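Local coordinates for protein fructosyl amine: oxygen oxidoreductase (Aspergillus fumigatus, PDB 3DJE) that oxidatively deglycates fructosyl amino acids as an FAD-dependent enzyme that uses oxygen as electron acceptor, at residues L96-S102 against V256-R262; D279-G283 against T408-G414. The contacts are given in a common frame with arbitrary orientation. Residue numbers count along the deposited sequence, not the author numbering.

Contact 1 of 2, residues L96-S102 against V256-R262; sequences LLMSACS and VIFNIER
Set strands 96-100 and 256-259 side by side, parallel, their axes 4.7 Å apart at closest approach and their N-to-C directions 15° apart, with Leu-96 opposite Val-256 and Ser-99 opposite Asn-259. The side chains of Leu-96, Met-98, Val-256 and Phe-258 share one face of the sheet; those of Leu-97, Ser-99, Ile-257 and Asn-259 take the other. Val-256 O accepts from Leu-97 N at 2.8 Å, nearly straight, while its CG1 packs 3.6 Å from Leu-96 CD1. Ile-257 CG2 lies 4.1 Å from Leu-97 CD2. Phe-258 N reaches Leu-97 O in a weak bond of 3.0 Å; Phe-258 O takes a second weak one from Ser-99 N (3.0 Å) and a further bond from Ser-99 OG (2.9 Å, chi1 p). Met-98, a selenomethionine in the all-m rotamer, curls its SE to 4.2 Å from the Phe-258 ring centroid, a Met-aromatic contact. Asn-259 OD1 accepts from Glu-261 N at 2.8 Å, an Asx turn just where the strand stops; Arg-262 N also bonds Asn-259 O at 3.0 Å. Ile-260 N binds Ser-99 O at 2.9 Å, and its CG2 meets Met-98 CE at 3.6 Å. Within this turn, Glu-261 (chi1 m, chi2 t) sends its carboxylate to the end of 96-102: OE2 accepts from Cys-101 N and Ser-102 N, both at 2.7 Å, and OE1 from Ser-102 OG at 2.8 Å. Cys-101 SG sits over one face of the Arg-262 guanidinium, 3.6 Å from NH2. Ser-102 N-caps helix 103-113. This is a parallel strand pair in the large mixed sheet, with Phe-258 lining the FSA pocket.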
ATOM      1  N   LEU A  96      12.313   9.628 -10.053  1.00 12.00           N
ATOM      2  CA  LEU A  96      11.642   9.991  -8.814  1.00 12.17           C
ATOM      3  C   LEU A  96      12.428  11.049  -8.069  1.00 11.60           C
ATOM      4  O   LEU A  96      13.626  10.884  -7.838  1.00 11.69           O
ATOM      5  CB  LEU A  96      11.526   8.749  -7.923  1.00 11.93           C
ATOM      6  CG  LEU A  96      11.161   8.920  -6.438  1.00 13.27           C
ATOM      7  CD1 LEU A  96       9.749   9.460  -6.295  1.00 13.51           C
ATOM      8  CD2 LEU A  96      11.302   7.593  -5.707  1.00 12.89           C
ATOM      9  N   LEU A  97      11.743  12.117  -7.680  1.00 11.88           N
ATOM     10  CA  LEU A  97      12.320  13.130  -6.804  1.00 12.37           C
ATOM     11  C   LEU A  97      11.869  12.800  -5.392  1.00 12.42           C
ATOM     12  O   LEU A  97      10.667  12.655  -5.150  1.00 12.48           O
ATOM     13  CB  LEU A  97      11.817  14.531  -7.191  1.00 12.92           C
ATOM     14  CG  LEU A  97      12.158  15.591  -6.132  1.00 14.65           C
ATOM     15  CD1 LEU A  97      13.650  15.939  -6.232  1.00 14.90           C
ATOM     16  CD2 LEU A  97      11.290  16.818  -6.237  1.00 16.76           C
HETATM   17  N   MSE A  98      12.829  12.690  -4.466  1.00 12.55           N
HETATM   18  CA  MSE A  98      12.537  12.542  -3.033  1.00 13.97           C
HETATM   19  C   MSE A  98      13.099  13.759  -2.299  1.00 13.62           C
HETATM   20  O   MSE A  98      14.286  14.048  -2.412  1.00 12.98           O
HETATM   21  CB  MSE A  98      13.186  11.269  -2.494  1.00 15.25           C
HETATM   22  CG  MSE A  98      12.543   9.988  -3.007  1.00 18.29           C
HETATM   23 SE   MSE A  98      10.764   9.832  -2.289  1.00 34.31          SE
HETATM   24  CE  MSE A  98      11.222   9.581  -0.398  1.00 26.71           C
ATOM     25  N   SER A  99      12.250  14.466  -1.562  1.00 12.90           N
ATOM     26  CA  SER A  99      12.644  15.760  -0.975  1.00 13.27           C
ATOM     27  C   SER A  99      12.005  15.977   0.389  1.00 14.00           C
ATOM     28  O   SER A  99      11.116  15.222   0.788  1.00 13.22           O
ATOM     29  CB  SER A  99      12.267  16.902  -1.917  1.00 13.67           C
ATOM     30  OG  SER A  99      10.874  16.925  -2.139  1.00 15.26           O
ATOM     31  N   ALA A 100      12.491  16.991   1.105  1.00 14.35           N
ATOM     32  CA  ALA A 100      11.937  17.388   2.399  1.00 15.02           C
ATOM     33  C   ALA A 100      12.237  18.868   2.616  1.00 16.39           C
ATOM     34  O   ALA A 100      12.819  19.515   1.744  1.00 16.47           O
ATOM     35  CB  ALA A 100      12.518  16.535   3.533  1.00 14.68           C
ATOM     36  N   CYS A 101      11.816  19.399   3.762  1.00 17.48           N
ATOM     37  CA  CYS A 101      11.963  20.837   4.036  1.00 19.07           C
ATOM     38  C   CYS A 101      12.637  21.143   5.380  1.00 19.26           C
ATOM     39  O   CYS A 101      13.586  21.949   5.448  1.00 20.62           O
ATOM     40  CB  CYS A 101      10.603  21.511   4.000  1.00 19.41           C
ATOM     41  SG  CYS A 101       9.807  21.453   2.402  1.00 21.60           S
ATOM     42  N   SER A 102      12.137  20.524   6.441  1.00 20.00           N
ATOM     43  CA  SER A 102      12.624  20.789   7.798  1.00 20.20           C
ATOM     44  C   SER A 102      13.877  19.979   8.115  1.00 20.90           C
ATOM     45  O   SER A 102      14.214  19.017   7.403  1.00 20.48           O
ATOM     46  CB  SER A 102      11.517  20.492   8.818  1.00 19.91           C
ATOM     47  OG  SER A 102      11.343  19.091   8.998  1.00 20.40           O
ATOM     48  N   VAL A 256       8.012  11.109 -10.889  1.00 12.57           N
ATOM     49  CA  VAL A 256       7.221  11.217  -9.661  1.00 12.40           C
ATOM     50  C   VAL A 256       7.858  12.310  -8.814  1.00 12.15           C
ATOM     51  O   VAL A 256       9.071  12.311  -8.611  1.00 12.14           O
ATOM     52  CB  VAL A 256       7.232   9.899  -8.882  1.00 12.49           C
ATOM     53  CG1 VAL A 256       6.434  10.033  -7.593  1.00 12.18           C
ATOM     54  CG2 VAL A 256       6.675   8.773  -9.766  1.00 13.67           C
ATOM     55  N   ILE A 257       7.031  13.239  -8.337  1.00 11.96           N
ATOM     56  CA  ILE A 257       7.488  14.356  -7.495  1.00 12.63           C
ATOM     57  C   ILE A 257       7.003  14.087  -6.072  1.00 12.25           C
ATOM     58  O   ILE A 257       5.804  14.013  -5.842  1.00 11.97           O
ATOM     59  CB  ILE A 257       6.930  15.702  -8.013  1.00 12.66           C
ATOM     60  CG1 ILE A 257       7.371  15.945  -9.463  1.00 13.53           C
ATOM     61  CG2 ILE A 257       7.317  16.854  -7.069  1.00 13.84           C
ATOM     62  CD1 ILE A 257       8.874  16.059  -9.668  1.00 13.71           C
ATOM     63  N   PHE A 258       7.931  13.941  -5.125  1.00 12.69           N
ATOM     64  CA  PHE A 258       7.592  13.460  -3.787  1.00 13.01           C
ATOM     65  C   PHE A 258       8.333  14.279  -2.736  1.00 13.12           C
ATOM     66  O   PHE A 258       9.553  14.391  -2.786  1.00 13.19           O
ATOM     67  CB  PHE A 258       7.985  11.980  -3.714  1.00 13.33           C
ATOM     68  CG  PHE A 258       7.267  11.160  -2.653  1.00 14.87           C
ATOM     69  CD1 PHE A 258       6.574  10.003  -3.020  1.00 16.39           C
ATOM     70  CD2 PHE A 258       7.342  11.482  -1.299  1.00 15.47           C
ATOM     71  CE1 PHE A 258       5.932   9.194  -2.063  1.00 16.87           C
ATOM     72  CE2 PHE A 258       6.691  10.679  -0.326  1.00 15.14           C
ATOM     73  CZ  PHE A 258       5.989   9.531  -0.717  1.00 16.39           C
ATOM     74  N   ASN A 259       7.590  14.901  -1.826  1.00 13.02           N
ATOM     75  CA  ASN A 259       8.190  15.551  -0.661  1.00 12.97           C
ATOM     76  C   ASN A 259       7.550  14.925   0.561  1.00 12.87           C
ATOM     77  O   ASN A 259       6.320  14.945   0.710  1.00 13.32           O
ATOM     78  CB  ASN A 259       7.974  17.070  -0.692  1.00 12.84           C
ATOM     79  CG  ASN A 259       8.615  17.784   0.494  1.00 13.74           C
ATOM     80  OD1 ASN A 259       8.303  17.500   1.646  1.00 15.59           O
ATOM     81  ND2 ASN A 259       9.488  18.751   0.206  1.00 14.95           N
ATOM     82  N   ILE A 260       8.391  14.381   1.430  1.00 13.12           N
ATOM     83  CA  ILE A 260       7.912  13.569   2.548  1.00 12.89           C
ATOM     84  C   ILE A 260       7.239  14.397   3.648  1.00 13.25           C
ATOM     85  O   ILE A 260       6.697  13.838   4.597  1.00 13.17           O
ATOM     86  CB  ILE A 260       9.027  12.657   3.108  1.00 13.56           C
ATOM     87  CG1 ILE A 260      10.106  13.469   3.834  1.00 14.14           C
ATOM     88  CG2 ILE A 260       9.634  11.824   1.976  1.00 13.02           C
ATOM     89  CD1 ILE A 260      11.146  12.616   4.545  1.00 13.58           C
ATOM     90  N   GLU A 261       7.266  15.719   3.496  1.00 13.34           N
ATOM     91  CA  GLU A 261       6.561  16.618   4.412  1.00 14.22           C
ATOM     92  C   GLU A 261       5.405  17.375   3.769  1.00 14.82           C
ATOM     93  O   GLU A 261       4.802  18.244   4.410  1.00 15.68           O
ATOM     94  CB  GLU A 261       7.549  17.639   4.992  1.00 13.97           C
ATOM     95  CG  GLU A 261       8.658  17.006   5.808  1.00 15.89           C
ATOM     96  CD  GLU A 261       9.489  18.044   6.496  1.00 17.77           C
ATOM     97  OE1 GLU A 261       9.056  18.537   7.571  1.00 18.78           O
ATOM     98  OE2 GLU A 261      10.563  18.360   5.956  1.00 17.53           O
ATOM     99  N   ARG A 262       5.099  17.076   2.508  1.00 14.58           N
ATOM    100  CA  ARG A 262       4.068  17.818   1.799  1.00 14.40           C
ATOM    101  C   ARG A 262       3.134  16.892   1.034  1.00 14.36           C
ATOM    102  O   ARG A 262       1.912  17.006   1.122  1.00 14.57           O
ATOM    103  CB  ARG A 262       4.688  18.832   0.826  1.00 14.54           C
ATOM    104  CG  ARG A 262       5.631  19.848   1.474  1.00 15.83           C
ATOM    105  CD  ARG A 262       4.837  20.872   2.286  1.00 19.57           C
ATOM    106  NE  ARG A 262       5.697  21.970   2.730  1.00 22.34           N
ATOM    107  CZ  ARG A 262       6.326  22.024   3.902  1.00 24.82           C
ATOM    108  NH1 ARG A 262       6.193  21.048   4.791  1.00 24.34           N
ATOM    109  NH2 ARG A 262       7.098  23.073   4.189  1.00 25.78           N
TER

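Contact 2 of 2, residues D279-G283 against T408-G414; sequences DEHPG and TLGRFGG. With FSA (1-S-(carboxymethyl)-1-thio-beta-D-fructopyranose), chain D.
Pro-282, Arg-411 and Glu-280 carry this contact, where the broken strand 274-289 meets the loop after helix 397-400; His-281 CA lies 4.1 Å from Gly-413 CA. Thr-408 to Arg-411 form a type I' turn, closed by Arg-411 N to Thr-408 O at 3.0 Å. Pro-282 packs its CB 3.9 Å from Thr-408 CG2 and its CA 3.8 Å from Arg-411 CB. Glu-280 O makes a CA-H...O contact with Gly-413 CA at 3.3 Å, where any side chain would clash. Polar links here run through water: one joins Glu-280 OE2 (2.6 Å) to Phe-412 N (2.9 Å), another Pro-282 O (2.8 Å) to Arg-411 NH1 (2.9 Å). Arg-411, extended from chi1 m, also pairs its NH1 with Asp-339 in a salt bridge. On FSA, O3 donates to Glu-280 OE1 at 2.5 Å and O4 to OE2 at 2.7 Å; Arg-411 NE binds O4 at 2.9 Å and NH2 O5 at 3.0 Å. O4 thus donates to the carboxylate and accepts from the guanidinium, using both its hydrogen-bonding roles.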
ATOM      1  N   ASP A 279      -1.687  14.241  -0.277  1.00 14.33           N
ATOM      2  CA  ASP A 279      -1.125  15.068   0.794  1.00 14.73           C
ATOM      3  C   ASP A 279      -0.460  14.164   1.824  1.00 14.83           C
ATOM      4  O   ASP A 279      -1.102  13.266   2.356  1.00 14.71           O
ATOM      5  CB  ASP A 279      -2.206  15.938   1.451  1.00 15.06           C
ATOM      6  CG  ASP A 279      -3.389  15.127   2.019  1.00 16.84           C
ATOM      7  OD1 ASP A 279      -3.988  14.299   1.282  1.00 16.42           O
ATOM      8  OD2 ASP A 279      -3.736  15.337   3.209  1.00 18.15           O
ATOM      9  N   GLU A 280       0.817  14.393   2.116  1.00 14.78           N
ATOM     10  CA  GLU A 280       1.507  13.554   3.092  1.00 15.16           C
ATOM     11  C   GLU A 280       1.214  13.972   4.539  1.00 15.02           C
ATOM     12  O   GLU A 280       1.115  15.155   4.864  1.00 15.67           O
ATOM     13  CB  GLU A 280       3.022  13.494   2.800  1.00 15.80           C
ATOM     14  CG  GLU A 280       3.852  12.560   3.706  1.00 16.67           C
ATOM     15  CD  GLU A 280       3.491  11.059   3.627  1.00 19.01           C
ATOM     16  OE1 GLU A 280       2.753  10.644   2.703  1.00 19.84           O
ATOM     17  OE2 GLU A 280       3.949  10.296   4.509  1.00 18.49           O
ATOM     18  N   HIS A 281       1.055  12.965   5.384  1.00 14.15           N
ATOM     19  CA  HIS A 281       0.766  13.130   6.812  1.00 13.39           C
ATOM     20  C   HIS A 281       0.918  11.776   7.486  1.00 13.51           C
ATOM     21  O   HIS A 281       1.034  10.752   6.790  1.00 12.54           O
ATOM     22  CB  HIS A 281      -0.635  13.718   7.029  1.00 13.54           C
ATOM     23  CG  HIS A 281      -1.734  12.938   6.372  1.00 13.24           C
ATOM     24  ND1 HIS A 281      -2.181  11.726   6.857  1.00 14.35           N
ATOM     25  CD2 HIS A 281      -2.471  13.196   5.266  1.00 14.44           C
ATOM     26  CE1 HIS A 281      -3.154  11.278   6.085  1.00 13.90           C
ATOM     27  NE2 HIS A 281      -3.359  12.155   5.119  1.00 13.01           N
ATOM     28  N   PRO A 282       1.000  11.747   8.835  1.00 13.15           N
ATOM     29  CA  PRO A 282       1.168  10.483   9.553  1.00 13.35           C
ATOM     30  C   PRO A 282      -0.039   9.516   9.596  1.00 13.05           C
ATOM     31  O   PRO A 282       0.086   8.445  10.187  1.00 13.74           O
ATOM     32  CB  PRO A 282       1.570  10.926  10.970  1.00 13.48           C
ATOM     33  CG  PRO A 282       1.979  12.377  10.816  1.00 13.13           C
ATOM     34  CD  PRO A 282       1.081  12.898   9.763  1.00 13.81           C
ATOM     35  N   GLY A 283      -1.151   9.885   8.967  1.00 13.34           N
ATOM     36  CA  GLY A 283      -2.290   8.978   8.816  1.00 13.83           C
ATOM     37  C   GLY A 283      -3.474   9.290   9.707  1.00 14.64           C
ATOM     38  O   GLY A 283      -3.334  10.005  10.713  1.00 14.48           O
ATOM     39  N   THR A 408       4.033   8.409  15.195  1.00 17.91           N
ATOM     40  CA  THR A 408       4.023   8.863  13.799  1.00 16.90           C
ATOM     41  C   THR A 408       4.811   7.935  12.864  1.00 16.10           C
ATOM     42  O   THR A 408       4.720   8.058  11.636  1.00 15.52           O
ATOM     43  CB  THR A 408       4.544  10.311  13.669  1.00 17.39           C
ATOM     44  OG1 THR A 408       5.824  10.414  14.308  1.00 18.42           O
ATOM     45  CG2 THR A 408       3.564  11.293  14.306  1.00 18.27           C
ATOM     46  N   LEU A 409       5.598   7.033  13.451  1.00 15.73           N
ATOM     47  CA  LEU A 409       6.321   5.975  12.707  1.00 15.69           C
ATOM     48  C   LEU A 409       7.143   6.484  11.520  1.00 16.03           C
ATOM     49  O   LEU A 409       7.117   5.895  10.431  1.00 16.14           O
ATOM     50  CB  LEU A 409       5.351   4.875  12.247  1.00 16.06           C
ATOM     51  CG  LEU A 409       4.709   4.073  13.381  1.00 17.18           C
ATOM     52  CD1 LEU A 409       3.594   3.174  12.853  1.00 18.65           C
ATOM     53  CD2 LEU A 409       5.727   3.270  14.134  1.00 19.72           C
ATOM     54  N   GLY A 410       7.865   7.579  11.745  1.00 15.90           N
ATOM     55  CA  GLY A 410       8.760   8.135  10.739  1.00 16.24           C
ATOM     56  C   GLY A 410       8.082   8.913   9.629  1.00 16.15           C
ATOM     57  O   GLY A 410       8.744   9.315   8.667  1.00 16.69           O
ATOM     58  N   ARG A 411       6.778   9.142   9.760  1.00 15.56           N
ATOM     59  CA  ARG A 411       6.040   9.955   8.793  1.00 15.09           C
ATOM     60  C   ARG A 411       5.918  11.403   9.257  1.00 15.51           C
ATOM     61  O   ARG A 411       5.915  11.683  10.463  1.00 15.89           O
ATOM     62  CB  ARG A 411       4.643   9.384   8.540  1.00 14.28           C
ATOM     63  CG  ARG A 411       4.630   7.955   8.004  1.00 14.14           C
ATOM     64  CD  ARG A 411       3.193   7.555   7.715  1.00 12.55           C
ATOM     65  NE  ARG A 411       3.070   6.252   7.053  1.00 13.79           N
ATOM     66  CZ  ARG A 411       2.758   5.112   7.669  1.00 13.70           C
ATOM     67  NH1 ARG A 411       2.556   5.081   8.990  1.00 14.08           N
ATOM     68  NH2 ARG A 411       2.637   3.982   6.966  1.00 11.86           N
ATOM     69  N   PHE A 412       5.795  12.295   8.284  1.00 16.23           N
ATOM     70  CA  PHE A 412       5.696  13.733   8.513  1.00 16.88           C
ATOM     71  C   PHE A 412       4.557  14.337   7.699  1.00 17.25           C
ATOM     72  O   PHE A 412       3.890  13.635   6.924  1.00 17.39           O
ATOM     73  CB  PHE A 412       7.024  14.414   8.157  1.00 17.91           C
ATOM     74  CG  PHE A 412       8.143  14.025   9.066  1.00 18.27           C
ATOM     75  CD1 PHE A 412       8.316  14.680  10.284  1.00 20.49           C
ATOM     76  CD2 PHE A 412       8.997  12.974   8.736  1.00 20.60           C
ATOM     77  CE1 PHE A 412       9.348  14.311  11.153  1.00 21.97           C
ATOM     78  CE2 PHE A 412      10.027  12.596   9.598  1.00 21.31           C
ATOM     79  CZ  PHE A 412      10.203  13.266  10.805  1.00 21.28           C
ATOM     80  N   GLY A 413       4.328  15.638   7.870  1.00 17.50           N
ATOM     81  CA  GLY A 413       3.332  16.349   7.073  1.00 18.29           C
ATOM     82  C   GLY A 413       2.082  16.742   7.846  1.00 18.38           C
ATOM     83  O   GLY A 413       1.750  16.131   8.871  1.00 18.92           O
ATOM     84  N   GLY A 414       1.380  17.759   7.345  1.00 18.62           N
ATOM     85  CA  GLY A 414       0.156  18.225   7.996  1.00 19.76           C
ATOM     86  C   GLY A 414       0.461  18.598   9.438  1.00 20.38           C
ATOM     87  O   GLY A 414       1.464  19.268   9.697  1.00 20.60           O
TER
HETATM   88  OAB FSA D 501       6.497   3.115  -0.554  1.00 21.90           O
HETATM   89  CAL FSA D 501       6.603   4.177  -1.205  1.00 22.15           C
HETATM   90  OAA FSA D 501       7.613   4.430  -1.910  1.00 24.18           O
HETATM   91  CAH FSA D 501       5.515   5.231  -1.154  1.00 19.02           C
HETATM   92  SAK FSA D 501       4.243   4.834   0.002  1.00 17.22           S
HETATM   93  C1  FSA D 501       3.323   6.329  -0.236  1.00 15.24           C
HETATM   94  C2  FSA D 501       2.412   6.612   0.967  1.00 14.53           C
HETATM   95  O2  FSA D 501       1.368   7.521   0.580  1.00 15.28           O
HETATM   96  C3  FSA D 501       3.204   7.222   2.130  1.00 14.63           C
HETATM   97  O3  FSA D 501       3.699   8.518   1.762  1.00 16.16           O
HETATM   98  C4  FSA D 501       2.378   7.284   3.418  1.00 13.28           C
HETATM   99  O4  FSA D 501       3.222   7.681   4.512  1.00 14.22           O
HETATM  100  C5  FSA D 501       1.750   5.929   3.759  1.00 12.33           C
HETATM  101  O5  FSA D 501       2.746   4.990   4.171  1.00 12.84           O
HETATM  102  C6  FSA D 501       0.987   5.407   2.550  1.00 13.35           C
HETATM  103  O6  FSA D 501       1.867   5.350   1.414  1.00 13.74           O
HETATM  104  O   HOH W   1       6.133  11.313   5.576  1.00 15.42           O
HETATM  105  O   HOH W   2       2.240   7.014  11.140  1.00 13.40           O

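In the fold
The two contacts lie 12 Å apart, centre to centre, and abut directly. At the end of 256-262, Arg-262 O probably accepts a hydrogen bond from Glu-280 N at 3.0 Å, part of the sheet pairing that brings strand 274-289 alongside. Ile-260 O packs against Glu-280 CG at 3.2 Å, and Glu-261 CG meets Phe-412 CB at 3.9 Å, so the 256-262 segment touches both halves of contact 2. FSA sits beside both: Phe-258 of contact 1 brings its side chain to about 4 Å, while contact 2 supplies the polar grip on the sugar, joined by Lys-368 and Gly-364. The side chains of Phe-258 and Arg-411 stop short of FAD, about 6 and 7 Å away.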